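Local structure of malic enzyme (Entamoeba histolytica, 3NV9) at the interface of chains A and B. The protein catalyses the oxidative decarboxylation of malate as a deeply entangled dimeric malic enzyme and activates the drug metronidazole. Sequence-based numbering; all coordinates share one arbitrary frame. Chains: chain A/B, Malic enzyme.

Contact 1: the interface of chains A and B. Residues chain A 51, 54-56, 61; chain B 126, 456-457, 460.
Two partners grip OE1, the side-chain carbonyl oxygen of B:Gln460: the backbone N-H of A:Leu55 and water 1. The site is part of the dimer interface, where the loop of A:Thr54 to A:Ala56 lies against helices 114-128 and 438-461 of chain B. The direct bond is short, 2.5 Å from A:Leu55 N to B:Gln460 OE1, and nearly straight, with 163° at the hydrogen. Its donor nevertheless stands above the carbonyl plane instead of on a lone pair. Water 1 lies 2.8 Å from B:Gln460 OE1, so this oxygen meets the main-chain N-H directly and, through water 1, the hydroxyl OG1 of A:Thr54.

The other branch of the same amide fixes its rotation. B:Gln460 NE2 donates back to its own helix, 2.9 Å to the backbone oxygen B:Ala456 O, which lies close to the amide plane. NE2 also meets water 2, a bridge to the main-chain oxygen of A:Leu55 and to the phenol OH of B:Tyr126. With chi2 near 163°, the chain runs extended beyond CG and carries the amide out to the partner loop. The internal bond to B:Ala456 O probably helps hold the amide so that OE1 faces the A:Leu55 N-H.

Apolar packing continues on the flank of this polar group. A:Leu55 and B:Tyr126 meet tip to tip, but the methyl CD1 comes over one face of the phenol ring, 3.9 Å from its centroid and displaced toward the rim on the CE1 side. B:Tyr126 has CG anti to its backbone N (chi1 -160°). On the opposite rim it meets A:Phe61, whose side chain crosses at about a right angle; B:Tyr126 CD2 lies in the plane of the phenylalanine ring, at its edge. The ring of A:Pro51, at the end of strand 47-51, rests against helix 438-461, its CG 3.7 Å from the methyl CB of B:Ala456.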
loop_
_atom_site.group_PDB
_atom_site.type_symbol
_atom_site.label_atom_id
_atom_site.label_comp_id
_atom_site.label_asym_id
_atom_site.label_seq_id
_atom_site.Cartn_x
_atom_site.Cartn_y
_atom_site.Cartn_z
ATOM N N PRO A 51 -12.456 3.080 0.516
ATOM C CA PRO A 51 -12.675 3.998 1.615
ATOM C C PRO A 51 -13.138 3.182 2.812
ATOM O O PRO A 51 -13.739 2.118 2.601
ATOM C CB PRO A 51 -13.838 4.858 1.116
ATOM C CG PRO A 51 -13.676 4.915 -0.352
ATOM C CD PRO A 51 -13.275 3.451 -0.653
ATOM N N THR A 54 -16.803 8.019 6.233
ATOM C CA THR A 54 -18.074 8.448 5.627
ATOM C C THR A 54 -17.855 9.321 4.414
ATOM O O THR A 54 -17.032 10.214 4.426
ATOM C CB THR A 54 -18.988 9.171 6.633
ATOM O OG1 THR A 54 -20.194 9.523 5.999
ATOM C CG2 THR A 54 -18.384 10.438 7.190
ATOM N N LEU A 55 -18.619 9.072 3.360
ATOM C CA LEU A 55 -18.594 9.935 2.171
ATOM C C LEU A 55 -20.031 10.402 1.844
ATOM O O LEU A 55 -20.491 10.386 0.691
ATOM C CB LEU A 55 -17.933 9.220 0.979
ATOM C CG LEU A 55 -16.543 8.600 1.221
ATOM C CD1 LEU A 55 -16.245 7.557 0.161
ATOM C CD2 LEU A 55 -15.527 9.663 1.202
ATOM N N ALA A 56 -20.717 10.815 2.894
ATOM C CA ALA A 56 -22.099 11.263 2.823
ATOM C C ALA A 56 -22.327 12.555 2.021
ATOM O O ALA A 56 -23.474 12.850 1.677
ATOM C CB ALA A 56 -22.651 11.417 4.248
ATOM N N PHE A 61 -15.072 16.346 2.009
ATOM C CA PHE A 61 -13.683 16.288 1.501
ATOM C C PHE A 61 -12.876 17.382 2.158
ATOM O O PHE A 61 -11.685 17.238 2.380
ATOM C CB PHE A 61 -13.570 16.467 -0.013
ATOM C CG PHE A 61 -14.122 15.349 -0.809
ATOM C CD1 PHE A 61 -13.642 14.039 -0.646
ATOM C CD2 PHE A 61 -15.108 15.598 -1.766
ATOM C CE1 PHE A 61 -14.160 12.989 -1.428
ATOM C CE2 PHE A 61 -15.631 14.556 -2.570
ATOM C CZ PHE A 61 -15.154 13.256 -2.404
ATOM N N TYR B 126 -11.801 6.890 -5.159
ATOM C CA TYR B 126 -13.153 7.425 -5.324
ATOM C C TYR B 126 -13.381 8.322 -6.568
ATOM O O TYR B 126 -14.499 8.368 -7.156
ATOM C CB TYR B 126 -13.526 8.146 -4.034
ATOM C CG TYR B 126 -15.030 8.321 -3.855
ATOM C CD1 TYR B 126 -15.864 7.224 -3.712
ATOM C CD2 TYR B 126 -15.594 9.585 -3.796
ATOM C CE1 TYR B 126 -17.239 7.397 -3.512
ATOM C CE2 TYR B 126 -16.963 9.764 -3.618
ATOM C CZ TYR B 126 -17.773 8.677 -3.459
ATOM O OH TYR B 126 -19.116 8.854 -3.282
ATOM N N ALA B 456 -17.958 1.503 -2.523
ATOM C CA ALA B 456 -17.824 2.297 -1.304
ATOM C C ALA B 456 -19.195 2.773 -0.670
ATOM O O ALA B 456 -19.339 2.936 0.576
ATOM C CB ALA B 456 -16.890 3.481 -1.593
ATOM N N GLN B 457 -20.143 3.069 -1.549
ATOM C CA GLN B 457 -21.514 3.445 -1.172
ATOM C C GLN B 457 -22.234 2.272 -0.532
ATOM O O GLN B 457 -22.876 2.479 0.483
ATOM C CB GLN B 457 -22.349 3.934 -2.366
ATOM C CG GLN B 457 -22.261 5.496 -2.493
ATOM C CD GLN B 457 -23.094 6.280 -1.435
ATOM O OE1 GLN B 457 -23.866 5.709 -0.629
ATOM N NE2 GLN B 457 -22.958 7.611 -1.476
ATOM N N GLN B 460 -21.102 1.890 2.830
ATOM C CA GLN B 460 -21.755 2.860 3.700
ATOM C C GLN B 460 -23.218 2.512 4.002
ATOM O O GLN B 460 -23.600 2.479 5.168
ATOM C CB GLN B 460 -21.632 4.256 3.126
ATOM C CG GLN B 460 -20.288 4.868 3.429
ATOM C CD GLN B 460 -20.076 6.015 2.529
ATOM O OE1 GLN B 460 -20.186 7.153 2.947
ATOM N NE2 GLN B 460 -19.873 5.734 1.252
HETATM O O HOH W 1 -21.523 7.229 5.394
HETATM O O HOH W 2 -20.288 7.639 -0.741
#

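Contact 2: the interface of chains A and B. Residues chain A 32, 328-329, 349-352, 356, 358, 408; chain B 58-59, 61-62, 65-67.
Packing is tightest where B:Asn62, on helix 61-64, presses its CB methylene over the centre of the A:Tyr32 ring, 3.4 Å from the centroid. The two side chains run alongside each other in the same direction, with amide and ring planes steeply inclined. From there the amide rises away from the ring face, its ND2 on the hydroxyl side and its OD1 toward A:Gly351; ND2 makes weak bonds to the phenol OH of A:Tyr32 and to A:Gly351 O.

A second close-fitting surface surrounds B:Pro67, which follows a cis peptide bond. Its CG sits over one face of the A:Arg350 guanidinium, toward the rim, 3.5 Å from NE. That plane is held by A:Asp352, which takes NE and NH2 side-on: A:Arg350 NE lies 2.7 Å from OD1, and NH2 forms the salt bridge to OD2. Both carboxylate oxygens use syn lone pairs, so A:Asp352, which itself touches B:Pro67 through OD1, holds the guanidinium flat against the proline.

At another edge of the contact, B:Tyr65 reaches tip to tip toward A:Asn358, its OH 2.6 Å from OD1 on a carbonyl lone pair. In the family's YTPGV segment this tyrosine is probably the catalytic one, which would make the active site one shared by both chains. A:Asn358 ND2 in turn donates to A:Gly349 O on a lone pair; the B:Thr66 hydroxyl approaches that oxygen from above the carbonyl plane. The neighbouring CG2 methyl of B:Thr66 packs on the A:Asn328 amide.

The wetter, looser part runs past A:Gly351. Water 3 joins A:Gln356 OE1 to B:Asn62 OD1 and B:Thr66 O, while water 4 links A:Gly351 O, at 2.8 Å, to B:Asn59 ND2. Beyond the waters packing closes again: A:Met408, bent at chi3 (-82°), turns its methyl toward B:Phe61, and A:Met408 CE lies 3.6 Å from B:Phe61 CB.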
loop_
_atom_site.group_PDB
_atom_site.type_symbol
_atom_site.label_atom_id
_atom_site.label_comp_id
_atom_site.label_asym_id
_atom_site.label_seq_id
_atom_site.Cartn_x
_atom_site.Cartn_y
_atom_site.Cartn_z
ATOM N N TYR A 32 -4.024 -26.182 -10.187
ATOM C CA TYR A 32 -3.881 -24.985 -9.397
ATOM C C TYR A 32 -2.908 -23.992 -9.973
ATOM O O TYR A 32 -3.171 -22.797 -9.913
ATOM C CB TYR A 32 -3.580 -25.287 -7.945
ATOM C CG TYR A 32 -4.811 -25.776 -7.203
ATOM C CD1 TYR A 32 -5.958 -24.974 -7.093
ATOM C CD2 TYR A 32 -4.841 -27.037 -6.626
ATOM C CE1 TYR A 32 -7.077 -25.425 -6.445
ATOM C CE2 TYR A 32 -5.968 -27.487 -5.967
ATOM C CZ TYR A 32 -7.060 -26.689 -5.875
ATOM O OH TYR A 32 -8.161 -27.165 -5.206
ATOM N N ASN A 328 7.248 -25.741 -1.142
ATOM C CA ASN A 328 6.231 -25.306 -2.070
ATOM C C ASN A 328 6.902 -24.947 -3.382
ATOM O O ASN A 328 8.028 -24.439 -3.354
ATOM C CB ASN A 328 5.567 -24.080 -1.463
ATOM C CG ASN A 328 4.671 -24.436 -0.226
ATOM O OD1 ASN A 328 4.826 -23.876 0.843
ATOM N ND2 ASN A 328 3.737 -25.346 -0.409
ATOM N N PRO A 329 6.216 -25.152 -4.540
ATOM C CA PRO A 329 4.799 -25.609 -4.674
ATOM C C PRO A 329 4.663 -27.126 -4.626
ATOM O O PRO A 329 3.564 -27.637 -4.439
ATOM C CB PRO A 329 4.365 -25.034 -6.031
ATOM C CG PRO A 329 5.617 -25.031 -6.862
ATOM C CD PRO A 329 6.794 -24.791 -5.849
ATOM N N GLY A 349 2.937 -27.886 2.911
ATOM C CA GLY A 349 2.624 -26.463 2.858
ATOM C C GLY A 349 1.370 -26.132 2.071
ATOM O O GLY A 349 0.951 -24.992 2.052
ATOM N N ARG A 350 0.735 -27.119 1.470
ATOM C CA ARG A 350 -0.375 -26.902 0.530
ATOM C C ARG A 350 -1.762 -27.122 1.128
ATOM O O ARG A 350 -1.951 -28.034 1.931
ATOM C CB ARG A 350 -0.209 -27.839 -0.685
ATOM C CG ARG A 350 1.023 -27.551 -1.469
ATOM C CD ARG A 350 1.407 -28.630 -2.480
ATOM N NE ARG A 350 0.319 -28.914 -3.403
ATOM C CZ ARG A 350 0.457 -29.485 -4.603
ATOM N NH1 ARG A 350 1.665 -29.788 -5.095
ATOM N NH2 ARG A 350 -0.620 -29.688 -5.353
ATOM N N GLY A 351 -2.752 -26.342 0.688
ATOM C CA GLY A 351 -4.143 -26.582 1.097
ATOM C C GLY A 351 -4.905 -27.605 0.284
ATOM O O GLY A 351 -6.097 -27.806 0.500
ATOM N N ASP A 352 -4.237 -28.255 -0.686
ATOM C CA ASP A 352 -4.909 -29.285 -1.452
ATOM C C ASP A 352 -4.587 -30.695 -0.976
ATOM O O ASP A 352 -5.065 -31.696 -1.588
ATOM C CB ASP A 352 -4.728 -29.113 -2.962
ATOM C CG ASP A 352 -3.273 -29.208 -3.405
ATOM O OD1 ASP A 352 -2.338 -28.703 -2.747
ATOM O OD2 ASP A 352 -3.080 -29.756 -4.492
ATOM N N GLN A 356 -2.344 -28.789 6.431
ATOM C CA GLN A 356 -1.579 -27.686 5.835
ATOM C C GLN A 356 -0.860 -26.963 6.930
ATOM O O GLN A 356 -1.469 -26.193 7.703
ATOM C CB GLN A 356 -2.432 -26.699 5.028
ATOM C CG GLN A 356 -1.564 -25.507 4.510
ATOM C CD GLN A 356 -2.265 -24.604 3.500
ATOM O OE1 GLN A 356 -1.616 -24.010 2.623
ATOM N NE2 GLN A 356 -3.576 -24.515 3.595
ATOM N N ASN A 358 1.418 -24.270 7.303
ATOM C CA ASN A 358 1.821 -23.097 6.515
ATOM C C ASN A 358 1.600 -21.860 7.410
ATOM O O ASN A 358 0.572 -21.810 8.147
ATOM C CB ASN A 358 0.943 -22.983 5.244
ATOM C CG ASN A 358 1.462 -21.949 4.238
ATOM O OD1 ASN A 358 1.400 -20.698 4.459
ATOM N ND2 ASN A 358 2.000 -22.464 3.105
ATOM N N MET A 408 -7.299 -22.479 7.158
ATOM C CA MET A 408 -7.620 -21.129 6.742
ATOM C C MET A 408 -9.126 -20.897 6.592
ATOM O O MET A 408 -9.594 -19.741 6.584
ATOM C CB MET A 408 -6.918 -20.745 5.428
ATOM C CG MET A 408 -5.417 -20.783 5.500
ATOM S SD MET A 408 -4.766 -19.996 4.013
ATOM C CE MET A 408 -4.867 -21.378 2.822
ATOM N N PHE B 58 -12.809 -22.428 0.312
ATOM C CA PHE B 58 -11.479 -22.590 0.862
ATOM C C PHE B 58 -10.435 -22.862 -0.211
ATOM O O PHE B 58 -9.360 -22.307 -0.182
ATOM C CB PHE B 58 -11.451 -23.699 1.919
ATOM C CG PHE B 58 -10.056 -24.142 2.268
ATOM C CD1 PHE B 58 -9.314 -23.437 3.214
ATOM C CD2 PHE B 58 -9.478 -25.219 1.630
ATOM C CE1 PHE B 58 -7.987 -23.805 3.539
ATOM C CE2 PHE B 58 -8.176 -25.610 1.926
ATOM C CZ PHE B 58 -7.410 -24.905 2.870
ATOM N N ASN B 59 -10.757 -23.709 -1.168
ATOM C CA ASN B 59 -9.771 -24.142 -2.116
ATOM C C ASN B 59 -9.294 -23.066 -3.126
ATOM O O ASN B 59 -8.295 -23.256 -3.802
ATOM C CB ASN B 59 -10.283 -25.383 -2.818
ATOM C CG ASN B 59 -10.365 -26.611 -1.868
ATOM O OD1 ASN B 59 -11.433 -26.950 -1.316
ATOM N ND2 ASN B 59 -9.251 -27.243 -1.670
ATOM N N PHE B 61 -7.879 -20.497 -2.245
ATOM C CA PHE B 61 -6.585 -20.174 -1.703
ATOM C C PHE B 61 -5.452 -20.979 -2.385
ATOM O O PHE B 61 -4.347 -20.490 -2.480
ATOM C CB PHE B 61 -6.541 -20.448 -0.205
ATOM C CG PHE B 61 -7.391 -19.546 0.600
ATOM C CD1 PHE B 61 -7.444 -18.188 0.316
ATOM C CD2 PHE B 61 -8.145 -20.058 1.670
ATOM C CE1 PHE B 61 -8.239 -17.325 1.082
ATOM C CE2 PHE B 61 -8.942 -19.224 2.435
ATOM C CZ PHE B 61 -8.987 -17.850 2.154
ATOM N N ASN B 62 -5.717 -22.219 -2.800
ATOM C CA ASN B 62 -4.717 -23.026 -3.525
ATOM C C ASN B 62 -4.260 -22.410 -4.844
ATOM O O ASN B 62 -3.216 -22.823 -5.393
ATOM C CB ASN B 62 -5.256 -24.430 -3.754
ATOM C CG ASN B 62 -5.551 -25.143 -2.415
ATOM O OD1 ASN B 62 -4.894 -24.848 -1.427
ATOM N ND2 ASN B 62 -6.607 -25.984 -2.365
ATOM N N TYR B 65 -2.470 -18.757 -3.579
ATOM C CA TYR B 65 -1.447 -19.056 -2.632
ATOM C C TYR B 65 -0.862 -20.401 -3.063
ATOM O O TYR B 65 -1.061 -20.837 -4.196
ATOM C CB TYR B 65 -2.111 -19.158 -1.246
ATOM C CG TYR B 65 -1.204 -18.980 -0.053
ATOM C CD1 TYR B 65 -1.220 -19.881 0.996
ATOM C CD2 TYR B 65 -0.338 -17.884 0.041
ATOM C CE1 TYR B 65 -0.374 -19.692 2.123
ATOM C CE2 TYR B 65 0.471 -17.686 1.159
ATOM C CZ TYR B 65 0.457 -18.587 2.192
ATOM O OH TYR B 65 1.297 -18.395 3.281
ATOM N N THR B 66 -0.132 -21.076 -2.204
ATOM C CA THR B 66 0.505 -22.325 -2.622
ATOM C C THR B 66 -0.534 -23.404 -2.770
ATOM O O THR B 66 -1.454 -23.460 -1.959
ATOM C CB THR B 66 1.516 -22.842 -1.591
ATOM O OG1 THR B 66 0.926 -22.758 -0.270
ATOM C CG2 THR B 66 2.676 -22.024 -1.610
ATOM N N PRO B 67 -0.383 -24.274 -3.790
ATOM C CA PRO B 67 0.774 -24.258 -4.712
ATOM C C PRO B 67 0.600 -23.340 -5.904
ATOM O O PRO B 67 1.599 -22.993 -6.525
ATOM C CB PRO B 67 0.836 -25.714 -5.220
ATOM C CG PRO B 67 -0.677 -26.121 -5.304
ATOM C CD PRO B 67 -1.342 -25.362 -4.092
HETATM O O HOH W 3 -3.133 -23.009 0.122
HETATM O O HOH W 4 -8.268 -29.413 -0.246
#

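About 35 Å separate the centres of contact 1 and contact 2, yet both draw on the same stretch of sequence. A:Thr54 to A:Ala56 and A:Phe61 lie against chain B in contact 1, whereas residues 58-59, 61-62 and 65-67 of chain B enter chain A in contact 2; A:Phe61 serves the first and B:Phe61 the second. Because the interface is two-fold symmetric, each chain makes both contacts. Each subunit inserts this segment into its partner, one part against helices 114-128 and 438-461 and, in the other copy, an overlapping part against helix 21-43 and the loops around A:Arg350 and A:Asn358, in keeping with a deeply entangled dimer.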